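Adenosine monophosphate-protein transferase (Bartonella henselae str. Houston-1, PDB 5NH2) transfers AMP from ATP to tyrosine or threonine residues of host target proteins, the chain holding its Fic (fido) adenylyltransferase domain and the OB-fold region that follows. Local coordinates at residues Ile6-Pro14 against Pro82-Met93; Leu51-Tyr59 against Leu118-Asn127. All coordinates share one frame; numbering follows the deposited sequence.

Contact 1: Ile6-Pro14 against Pro82-Met93; sequences ISPHHYVYP and PFTFADGTTAAM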
loop_
_atom_site.group_PDB
_atom_site.type_symbol
_atom_site.label_atom_id
_atom_site.label_comp_id
_atom_site.label_asym_id
_atom_site.label_seq_id
_atom_site.Cartn_x
_atom_site.Cartn_y
_atom_site.Cartn_z
ATOM N N ILE A 6 30.977 -12.841 -4.474
ATOM C CA ILE A 6 29.540 -12.539 -4.224
ATOM C C ILE A 6 29.335 -11.879 -2.855
ATOM O O ILE A 6 29.940 -12.303 -1.886
ATOM C CB ILE A 6 28.619 -13.802 -4.307
ATOM C CG1 ILE A 6 28.665 -14.420 -5.681
ATOM C CG2 ILE A 6 27.142 -13.433 -4.085
ATOM C CD1 ILE A 6 27.309 -14.951 -6.139
ATOM N N SER A 7 28.423 -10.896 -2.756
ATOM C CA SER A 7 28.270 -10.146 -1.506
ATOM C C SER A 7 27.073 -9.212 -1.508
ATOM O O SER A 7 26.775 -8.575 -2.532
ATOM C CB SER A 7 29.500 -9.289 -1.220
ATOM O OG SER A 7 29.477 -8.807 0.104
ATOM N N PRO A 8 26.367 -9.108 -0.373
ATOM C CA PRO A 8 25.274 -8.123 -0.279
ATOM C C PRO A 8 25.791 -6.719 -0.404
ATOM O O PRO A 8 25.136 -5.858 -1.018
ATOM C CB PRO A 8 24.676 -8.392 1.101
ATOM C CG PRO A 8 25.211 -9.734 1.519
ATOM C CD PRO A 8 26.511 -9.918 0.850
ATOM N N HIS A 9 27.014 -6.499 0.079
ATOM C CA HIS A 9 27.643 -5.197 -0.048
ATOM C C HIS A 9 27.676 -4.721 -1.490
ATOM O O HIS A 9 27.759 -3.512 -1.735
ATOM C CB HIS A 9 29.073 -5.246 0.507
ATOM C CG HIS A 9 29.149 -5.429 1.993
ATOM N ND1 HIS A 9 28.360 -6.326 2.679
ATOM C CD2 HIS A 9 29.942 -4.841 2.923
ATOM C CE1 HIS A 9 28.654 -6.278 3.967
ATOM N NE2 HIS A 9 29.611 -5.384 4.141
ATOM N N HIS A 10 27.681 -5.646 -2.464
ATOM C CA HIS A 10 27.815 -5.230 -3.857
ATOM C C HIS A 10 26.586 -4.494 -4.399
ATOM O O HIS A 10 26.655 -3.971 -5.520
ATOM C CB HIS A 10 28.140 -6.447 -4.739
ATOM C CG HIS A 10 29.562 -6.920 -4.610
ATOM N ND1 HIS A 10 29.961 -8.187 -4.974
ATOM C CD2 HIS A 10 30.678 -6.284 -4.176
ATOM C CE1 HIS A 10 31.258 -8.312 -4.765
ATOM N NE2 HIS A 10 31.718 -7.174 -4.281
ATOM N N TYR A 11 25.472 -4.450 -3.648
ATOM C CA TYR A 11 24.304 -3.652 -4.052
ATOM C C TYR A 11 24.500 -2.126 -3.893
ATOM O O TYR A 11 23.766 -1.354 -4.524
ATOM C CB TYR A 11 23.078 -4.074 -3.232
ATOM C CG TYR A 11 22.321 -5.318 -3.689
ATOM C CD1 TYR A 11 21.540 -5.293 -4.832
ATOM C CD2 TYR A 11 22.309 -6.488 -2.910
ATOM C CE1 TYR A 11 20.811 -6.421 -5.256
ATOM C CE2 TYR A 11 21.580 -7.634 -3.330
ATOM C CZ TYR A 11 20.821 -7.587 -4.491
ATOM O OH TYR A 11 20.084 -8.694 -4.915
ATOM N N VAL A 12 25.456 -1.669 -3.066
ATOM C CA VAL A 12 25.645 -0.254 -2.754
ATOM C C VAL A 12 26.993 0.257 -3.260
ATOM O O VAL A 12 27.971 -0.492 -3.409
ATOM C CB VAL A 12 25.534 -0.009 -1.238
ATOM C CG1 VAL A 12 24.175 -0.517 -0.714
ATOM C CG2 VAL A 12 26.704 -0.706 -0.539
ATOM N N TYR A 13 27.052 1.561 -3.499
ATOM C CA TYR A 13 28.317 2.161 -3.873
ATOM C C TYR A 13 29.301 2.025 -2.704
ATOM O O TYR A 13 28.929 2.283 -1.552
ATOM C CB TYR A 13 28.151 3.630 -4.271
ATOM C CG TYR A 13 27.326 3.842 -5.502
ATOM C CD1 TYR A 13 26.079 4.408 -5.420
ATOM C CD2 TYR A 13 27.791 3.465 -6.749
ATOM C CE1 TYR A 13 25.296 4.620 -6.558
ATOM C CE2 TYR A 13 27.001 3.625 -7.898
ATOM C CZ TYR A 13 25.754 4.226 -7.796
ATOM O OH TYR A 13 24.953 4.398 -8.907
ATOM N N PRO A 14 30.539 1.610 -2.963
ATOM C CA PRO A 14 31.533 1.558 -1.884
ATOM C C PRO A 14 31.565 2.848 -1.079
ATOM O O PRO A 14 31.429 3.949 -1.626
ATOM C CB PRO A 14 32.842 1.327 -2.644
ATOM C CG PRO A 14 32.411 0.520 -3.822
ATOM C CD PRO A 14 31.048 1.019 -4.207
ATOM N N PRO A 82 21.818 -14.719 -7.462
ATOM C CA PRO A 82 22.958 -13.814 -7.666
ATOM C C PRO A 82 22.743 -12.925 -8.878
ATOM O O PRO A 82 22.442 -13.413 -9.977
ATOM C CB PRO A 82 24.140 -14.763 -7.875
ATOM C CG PRO A 82 23.743 -16.013 -7.224
ATOM C CD PRO A 82 22.237 -16.108 -7.196
ATOM N N PHE A 83 22.920 -11.617 -8.681
ATOM C CA PHE A 83 22.760 -10.670 -9.779
ATOM C C PHE A 83 24.096 -10.008 -10.090
ATOM O O PHE A 83 24.767 -9.503 -9.189
ATOM C CB PHE A 83 21.691 -9.592 -9.469
ATOM C CG PHE A 83 21.580 -8.516 -10.545
ATOM C CD1 PHE A 83 20.667 -8.636 -11.586
ATOM C CD2 PHE A 83 22.408 -7.400 -10.533
ATOM C CE1 PHE A 83 20.596 -7.662 -12.598
ATOM C CE2 PHE A 83 22.320 -6.425 -11.541
ATOM C CZ PHE A 83 21.426 -6.562 -12.564
ATOM N N THR A 84 24.450 -9.961 -11.365
ATOM C CA THR A 84 25.716 -9.381 -11.787
ATOM C C THR A 84 25.482 -8.039 -12.471
ATOM O O THR A 84 24.876 -7.981 -13.545
ATOM C CB THR A 84 26.471 -10.325 -12.716
ATOM O OG1 THR A 84 26.834 -11.500 -11.991
ATOM C CG2 THR A 84 27.765 -9.624 -13.244
ATOM N N PHE A 85 25.998 -6.979 -11.860
ATOM C CA PHE A 85 25.866 -5.624 -12.366
ATOM C C PHE A 85 26.681 -5.416 -13.650
ATOM O O PHE A 85 27.678 -6.096 -13.914
ATOM C CB PHE A 85 26.333 -4.632 -11.295
ATOM C CG PHE A 85 25.363 -4.455 -10.144
ATOM C CD1 PHE A 85 24.429 -3.412 -10.158
ATOM C CD2 PHE A 85 25.378 -5.328 -9.057
ATOM C CE1 PHE A 85 23.527 -3.225 -9.097
ATOM C CE2 PHE A 85 24.477 -5.159 -7.997
ATOM C CZ PHE A 85 23.552 -4.099 -8.017
ATOM N N ALA A 86 26.277 -4.422 -14.437
ATOM C CA ALA A 86 27.095 -4.062 -15.596
ATOM C C ALA A 86 28.522 -3.708 -15.208
ATOM O O ALA A 86 29.408 -3.795 -16.062
ATOM C CB ALA A 86 26.477 -2.895 -16.369
ATOM N N ASP A 87 28.785 -3.355 -13.941
ATOM C CA ASP A 87 30.159 -3.055 -13.511
ATOM C C ASP A 87 30.999 -4.290 -13.189
ATOM O O ASP A 87 32.153 -4.133 -12.797
ATOM C CB ASP A 87 30.160 -2.116 -12.289
ATOM C CG ASP A 87 29.521 -2.741 -11.025
ATOM O OD1 ASP A 87 29.485 -3.968 -10.881
ATOM O OD2 ASP A 87 29.062 -1.979 -10.140
ATOM N N GLY A 88 30.441 -5.503 -13.267
ATOM C CA GLY A 88 31.174 -6.716 -13.044
ATOM C C GLY A 88 30.938 -7.392 -11.701
ATOM O O GLY A 88 31.236 -8.587 -11.574
ATOM N N THR A 89 30.448 -6.673 -10.685
ATOM C CA THR A 89 30.298 -7.253 -9.351
ATOM C C THR A 89 28.997 -8.043 -9.247
ATOM O O THR A 89 28.042 -7.795 -9.985
ATOM C CB THR A 89 30.343 -6.165 -8.288
ATOM O OG1 THR A 89 29.155 -5.384 -8.388
ATOM C CG2 THR A 89 31.541 -5.219 -8.553
ATOM N N THR A 90 28.967 -9.007 -8.331
ATOM C CA THR A 90 27.805 -9.874 -8.165
ATOM C C THR A 90 27.282 -9.805 -6.732
ATOM O O THR A 90 28.019 -10.049 -5.766
ATOM C CB THR A 90 28.133 -11.320 -8.562
ATOM O OG1 THR A 90 28.808 -11.312 -9.816
ATOM C CG2 THR A 90 26.848 -12.122 -8.746
ATOM N N ALA A 91 26.009 -9.468 -6.609
ATOM C CA ALA A 91 25.356 -9.213 -5.342
ATOM C C ALA A 91 24.253 -10.241 -5.126
ATOM O O ALA A 91 23.684 -10.780 -6.080
ATOM C CB ALA A 91 24.764 -7.774 -5.342
ATOM N N ALA A 92 23.972 -10.525 -3.862
ATOM C CA ALA A 92 22.764 -11.229 -3.434
ATOM C C ALA A 92 22.567 -10.929 -1.958
ATOM O O ALA A 92 23.520 -10.572 -1.255
ATOM C CB ALA A 92 22.846 -12.738 -3.654
ATOM N N MET A 93 21.322 -11.055 -1.489
ATOM C CA MET A 93 21.035 -10.949 -0.061
ATOM C C MET A 93 20.064 -12.059 0.367
ATOM O O MET A 93 18.919 -11.790 0.743
ATOM C CB MET A 93 20.502 -9.554 0.275
ATOM C CG MET A 93 20.458 -9.266 1.758
ATOM S SD MET A 93 19.988 -7.559 2.170
ATOM C CE MET A 93 21.515 -6.678 1.809
#

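Contact 2: Leu51-Tyr59 against Leu118-Asn127; sequences LPEYFDTAY and LDQTLAEKNN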
loop_
_atom_site.group_PDB
_atom_site.type_symbol
_atom_site.label_atom_id
_atom_site.label_comp_id
_atom_site.label_asym_id
_atom_site.label_seq_id
_atom_site.Cartn_x
_atom_site.Cartn_y
_atom_site.Cartn_z
ATOM N N LEU A 51 -4.878 -7.052 -17.162
ATOM C CA LEU A 51 -4.696 -7.898 -16.001
ATOM C C LEU A 51 -4.279 -9.300 -16.440
ATOM O O LEU A 51 -4.768 -9.796 -17.450
ATOM C CB LEU A 51 -6.000 -7.948 -15.207
ATOM C CG LEU A 51 -6.348 -6.724 -14.365
ATOM C CD1 LEU A 51 -7.642 -6.999 -13.649
ATOM C CD2 LEU A 51 -5.234 -6.422 -13.361
ATOM N N PRO A 52 -3.387 -9.971 -15.705
ATOM C CA PRO A 52 -2.834 -11.238 -16.193
ATOM C C PRO A 52 -3.854 -12.352 -16.064
ATOM O O PRO A 52 -4.807 -12.269 -15.277
ATOM C CB PRO A 52 -1.630 -11.477 -15.263
ATOM C CG PRO A 52 -2.140 -10.996 -13.971
ATOM C CD PRO A 52 -2.907 -9.689 -14.348
ATOM N N GLU A 53 -3.651 -13.412 -16.860
ATOM C CA GLU A 53 -4.464 -14.606 -16.645
ATOM C C GLU A 53 -3.924 -15.464 -15.499
ATOM O O GLU A 53 -4.715 -16.110 -14.811
ATOM C CB GLU A 53 -4.638 -15.425 -17.944
ATOM C CG GLU A 53 -3.414 -15.810 -18.769
ATOM C CD GLU A 53 -3.818 -16.324 -20.176
ATOM O OE1 GLU A 53 -4.003 -15.488 -21.101
ATOM O OE2 GLU A 53 -3.977 -17.564 -20.353
ATOM N N TYR A 54 -2.613 -15.455 -15.236
ATOM C CA TYR A 54 -2.047 -16.209 -14.118
ATOM C C TYR A 54 -1.418 -15.240 -13.131
ATOM O O TYR A 54 -0.394 -14.622 -13.437
ATOM C CB TYR A 54 -1.018 -17.239 -14.592
ATOM C CG TYR A 54 -1.587 -18.142 -15.644
ATOM C CD1 TYR A 54 -0.883 -18.428 -16.801
ATOM C CD2 TYR A 54 -2.853 -18.694 -15.489
ATOM C CE1 TYR A 54 -1.430 -19.244 -17.777
ATOM C CE2 TYR A 54 -3.413 -19.507 -16.459
ATOM C CZ TYR A 54 -2.700 -19.780 -17.599
ATOM O OH TYR A 54 -3.262 -20.597 -18.554
ATOM N N PHE A 55 -2.017 -15.131 -11.943
ATOM C CA PHE A 55 -1.367 -14.469 -10.823
ATOM C C PHE A 55 -0.414 -15.462 -10.183
ATOM O O PHE A 55 -0.850 -16.495 -9.676
ATOM C CB PHE A 55 -2.389 -13.949 -9.811
ATOM C CG PHE A 55 -3.157 -12.718 -10.283
ATOM C CD1 PHE A 55 -2.634 -11.436 -10.110
ATOM C CD2 PHE A 55 -4.400 -12.845 -10.884
ATOM C CE1 PHE A 55 -3.349 -10.276 -10.538
ATOM C CE2 PHE A 55 -5.127 -11.716 -11.311
ATOM C CZ PHE A 55 -4.593 -10.414 -11.141
ATOM N N ASP A 56 0.874 -15.134 -10.197
ATOM C CA ASP A 56 1.948 -16.011 -9.785
ATOM C C ASP A 56 3.201 -15.165 -9.514
ATOM O O ASP A 56 3.162 -13.928 -9.576
ATOM C CB ASP A 56 2.207 -17.084 -10.853
ATOM C CG ASP A 56 2.527 -16.486 -12.264
ATOM O OD1 ASP A 56 2.826 -15.262 -12.393
ATOM O OD2 ASP A 56 2.517 -17.270 -13.251
ATOM N N THR A 57 4.330 -15.845 -9.253
ATOM C CA THR A 57 5.598 -15.155 -8.976
ATOM C C THR A 57 6.136 -14.412 -10.210
ATOM O O THR A 57 6.731 -13.329 -10.066
ATOM C CB THR A 57 6.626 -16.163 -8.462
ATOM O OG1 THR A 57 6.238 -16.636 -7.135
ATOM C CG2 THR A 57 8.050 -15.568 -8.473
ATOM N N ALA A 58 5.902 -14.959 -11.424
ATOM C CA ALA A 58 6.201 -14.237 -12.662
ATOM C C ALA A 58 5.519 -12.881 -12.679
ATOM O O ALA A 58 6.147 -11.870 -12.995
ATOM C CB ALA A 58 5.760 -15.034 -13.891
ATOM N N TYR A 59 4.222 -12.843 -12.354
ATOM C CA TYR A 59 3.517 -11.570 -12.409
ATOM C C TYR A 59 4.046 -10.614 -11.354
ATOM O O TYR A 59 4.328 -9.451 -11.659
ATOM C CB TYR A 59 2.017 -11.781 -12.240
ATOM C CG TYR A 59 1.192 -10.498 -12.356
ATOM C CD1 TYR A 59 1.179 -9.761 -13.545
ATOM C CD2 TYR A 59 0.411 -10.033 -11.287
ATOM C CE1 TYR A 59 0.404 -8.570 -13.665
ATOM C CE2 TYR A 59 -0.345 -8.882 -11.404
ATOM C CZ TYR A 59 -0.351 -8.140 -12.601
ATOM O OH TYR A 59 -1.126 -6.984 -12.717
ATOM N N LEU A 118 3.132 -20.057 -3.035
ATOM C CA LEU A 118 2.180 -19.056 -3.477
ATOM C C LEU A 118 1.722 -19.355 -4.900
ATOM O O LEU A 118 0.507 -19.379 -5.173
ATOM C CB LEU A 118 2.775 -17.668 -3.343
ATOM C CG LEU A 118 1.935 -16.603 -4.052
ATOM C CD1 LEU A 118 1.395 -15.611 -3.061
ATOM C CD2 LEU A 118 2.711 -15.885 -5.178
ATOM N N ASP A 119 2.668 -19.761 -5.765
ATOM C CA ASP A 119 2.303 -20.188 -7.121
ATOM C C ASP A 119 1.309 -21.340 -7.094
ATOM O O ASP A 119 0.317 -21.332 -7.829
ATOM C CB ASP A 119 3.532 -20.597 -7.925
ATOM C CG ASP A 119 4.380 -19.383 -8.389
ATOM O OD1 ASP A 119 4.180 -18.256 -7.878
ATOM O OD2 ASP A 119 5.279 -19.577 -9.244
ATOM N N GLN A 120 1.546 -22.352 -6.257
ATOM C CA GLN A 120 0.608 -23.474 -6.282
ATOM C C GLN A 120 -0.763 -23.038 -5.770
ATOM O O GLN A 120 -1.798 -23.438 -6.325
ATOM C CB GLN A 120 1.149 -24.646 -5.470
ATOM C CG GLN A 120 0.137 -25.747 -5.222
ATOM C CD GLN A 120 0.034 -26.736 -6.377
ATOM O OE1 GLN A 120 0.575 -26.520 -7.462
ATOM N NE2 GLN A 120 -0.666 -27.827 -6.142
ATOM N N THR A 121 -0.797 -22.155 -4.752
ATOM C CA THR A 121 -2.081 -21.914 -4.111
ATOM C C THR A 121 -3.015 -21.171 -5.050
ATOM O O THR A 121 -4.109 -21.660 -5.373
ATOM C CB THR A 121 -1.895 -21.141 -2.817
ATOM O OG1 THR A 121 -1.041 -21.892 -1.965
ATOM C CG2 THR A 121 -3.231 -21.008 -2.112
ATOM N N LEU A 122 -2.549 -20.019 -5.559
ATOM C CA LEU A 122 -3.297 -19.252 -6.536
ATOM C C LEU A 122 -3.711 -20.113 -7.712
ATOM O O LEU A 122 -4.773 -19.882 -8.299
ATOM C CB LEU A 122 -2.462 -18.063 -7.009
ATOM C CG LEU A 122 -2.289 -16.985 -5.929
ATOM C CD1 LEU A 122 -1.301 -15.886 -6.362
ATOM C CD2 LEU A 122 -3.654 -16.383 -5.595
ATOM N N ALA A 123 -2.913 -21.126 -8.062
ATOM C CA ALA A 123 -3.259 -21.856 -9.269
ATOM C C ALA A 123 -4.414 -22.806 -8.999
ATOM O O ALA A 123 -5.343 -22.899 -9.811
ATOM C CB ALA A 123 -2.036 -22.601 -9.793
ATOM N N GLU A 124 -4.392 -23.488 -7.838
ATOM C CA GLU A 124 -5.426 -24.482 -7.567
ATOM C C GLU A 124 -6.738 -23.820 -7.170
ATOM O O GLU A 124 -7.812 -24.382 -7.407
ATOM C CB GLU A 124 -4.958 -25.468 -6.487
ATOM C CG GLU A 124 -4.844 -24.907 -5.064
ATOM C CD GLU A 124 -4.005 -25.798 -4.134
ATOM O OE1 GLU A 124 -3.459 -26.829 -4.611
ATOM O OE2 GLU A 124 -3.894 -25.458 -2.929
ATOM N N LYS A 125 -6.678 -22.620 -6.606
ATOM C CA LYS A 125 -7.854 -21.853 -6.221
ATOM C C LYS A 125 -8.322 -20.902 -7.323
ATOM O O LYS A 125 -9.130 -20.012 -7.039
ATOM C CB LYS A 125 -7.579 -21.103 -4.917
ATOM C CG LYS A 125 -7.326 -22.085 -3.757
ATOM C CD LYS A 125 -7.012 -21.401 -2.437
ATOM C CE LYS A 125 -6.926 -22.428 -1.284
ATOM N NZ LYS A 125 -8.155 -23.241 -1.256
ATOM N N ASN A 126 -7.768 -21.027 -8.543
ATOM C CA ASN A 126 -8.161 -20.241 -9.720
ATOM C C ASN A 126 -8.139 -18.739 -9.428
ATOM O O ASN A 126 -9.115 -18.009 -9.640
ATOM C CB ASN A 126 -9.521 -20.694 -10.255
ATOM C CG ASN A 126 -9.497 -22.159 -10.683
ATOM O OD1 ASN A 126 -8.525 -22.622 -11.292
ATOM N ND2 ASN A 126 -10.549 -22.907 -10.337
ATOM N N ASN A 127 -7.010 -18.288 -8.905
ATOM C CA ASN A 127 -6.752 -16.872 -8.724
ATOM C C ASN A 127 -7.768 -16.226 -7.795
ATOM O O ASN A 127 -7.961 -15.005 -7.841
ATOM C CB ASN A 127 -6.699 -16.177 -10.088
ATOM C CG ASN A 127 -5.590 -16.732 -10.945
ATOM O OD1 ASN A 127 -4.406 -16.760 -10.539
ATOM N ND2 ASN A 127 -5.956 -17.222 -12.118
HETATM O O HOH W 1 6.122 -17.821 -11.300
#

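Contact 1: Ile6-Pro14 against Pro82-Met93
Ile6 to Pro8 run alongside Thr90 to Ala92 in the same chain direction, and a single backbone bond joins them, from Ser7 N to Thr90 O (3.2 Å), before the chain turns into the 3-10 segment 8-11. That turn brings His10 back over the same carbonyl: its ND1 donates to Thr90 O at 2.8 Å, nearly straight at 168°. Thr90 O lies close to the plane of the imidazole ring, yet ND1 stands well above the plane of the carbonyl, whereas Ser7 N approaches within it, so one oxygen takes two bonds from different directions. The His10 ring is sandwiched, with Ser7 CB over one face and Thr89 CB over the other in a CH-pi contact. With its CG anti to the carbonyl carbon (chi1 -82°), Tyr11 lays its ring flat on Ala91 CB, a second CH-pi contact with the methyl 3.7 Å from the ring centroid, while its CE2 edge meets the Ala92-Met93 peptide. Phe85 CZ comes to 4.0 Å from Tyr11 CD1, the side chains crossing at about a right angle. Ile6 CD1 rests on Pro82 CB (3.6 Å) at one end of the pairing, and Pro8 CB meets Met93 CE at the other. Asp87 braces the type I turn from Phe85 to Gly88 that closes the hairpin: its OD1 accepts from Thr89 N, an Asx turn, and from Thr89 OG1, and its OD2 salt-bridges Lys20. The N-terminal segment thus packs on the beta hairpin of the Fic fold, the flap beside the active site, whose Phe85 and Ala86 probably bind ATP.

Contact 2: Leu51-Tyr59 against Leu118-Asn127
Thr57 and Asp119 meet where the first turn of helix 57-68 abuts the side of helix 109-124, two helices of the helical core of the Fic fold. Asp119 OD1 takes two bonds from Thr57, one from N at 2.8 Å and one from OG1 at 2.7 Å. They arrive from opposite faces of the carboxylate plane, each roughly 30° out of it and on the syn side, which grips the group from both faces. The threonine hydroxyl stands beside its own backbone N (chi1 -69°), and this is what lets both donors converge on one oxygen. The other oxygen, Asp119 OD2, is reached through a water that donates to it and accepts from Ala58 N, so two amides at the start of helix 57-68 are satisfied by one aspartate, directly or through water. Phe55 N donates to Asn127 OD1 at 3.2 Å, and Leu122 CD1 lies 3.4 Å from Phe55 O and also touches Phe55 CB. Asp56, the N-cap residue, accepts from Tyr59 N through its OD1. This gathering of helix-start amides would probably offset the repulsion between the two carboxylates, whose Asp56 OD2 and Asp119 OD2 lie 5.4 Å apart. Asn127 is brought to the loop by the Schellman motif that ends helix 109-124, in which Asn126 has positive phi and Asn127 N bonds to Leu122 O. Pro52 CG covers one face of the Phe55 ring, while Phe164 and Leu143 of two other helices pack on Leu122. Asn127 OD1 lies at the edge of the Phe55 ring, with Phe55 N standing 48° out of the amide plane.

In the fold
Contact 1 joins the N-terminal segment to the Fic hairpin, and contact 2 lies among the Fic helices. Their centres are about 30 Å apart and nearest atoms about 14 Å apart, yet they are interleaved along the chain: helix 57-68 of contact 2 leads to the hairpin of contact 1, which in turn leads to helix 109-124. Both are only partly buried. Contact 1 lies at the periphery, about 28 Å from the chain centre, and relies on aromatic rings, methyl groups and a shared backbone carbonyl. Contact 2, about 19 Å from that centre, buries roughly half as much surface and joins the start of helix 57-68 and the loop before it to the last turns and C-terminal end of helix 109-124.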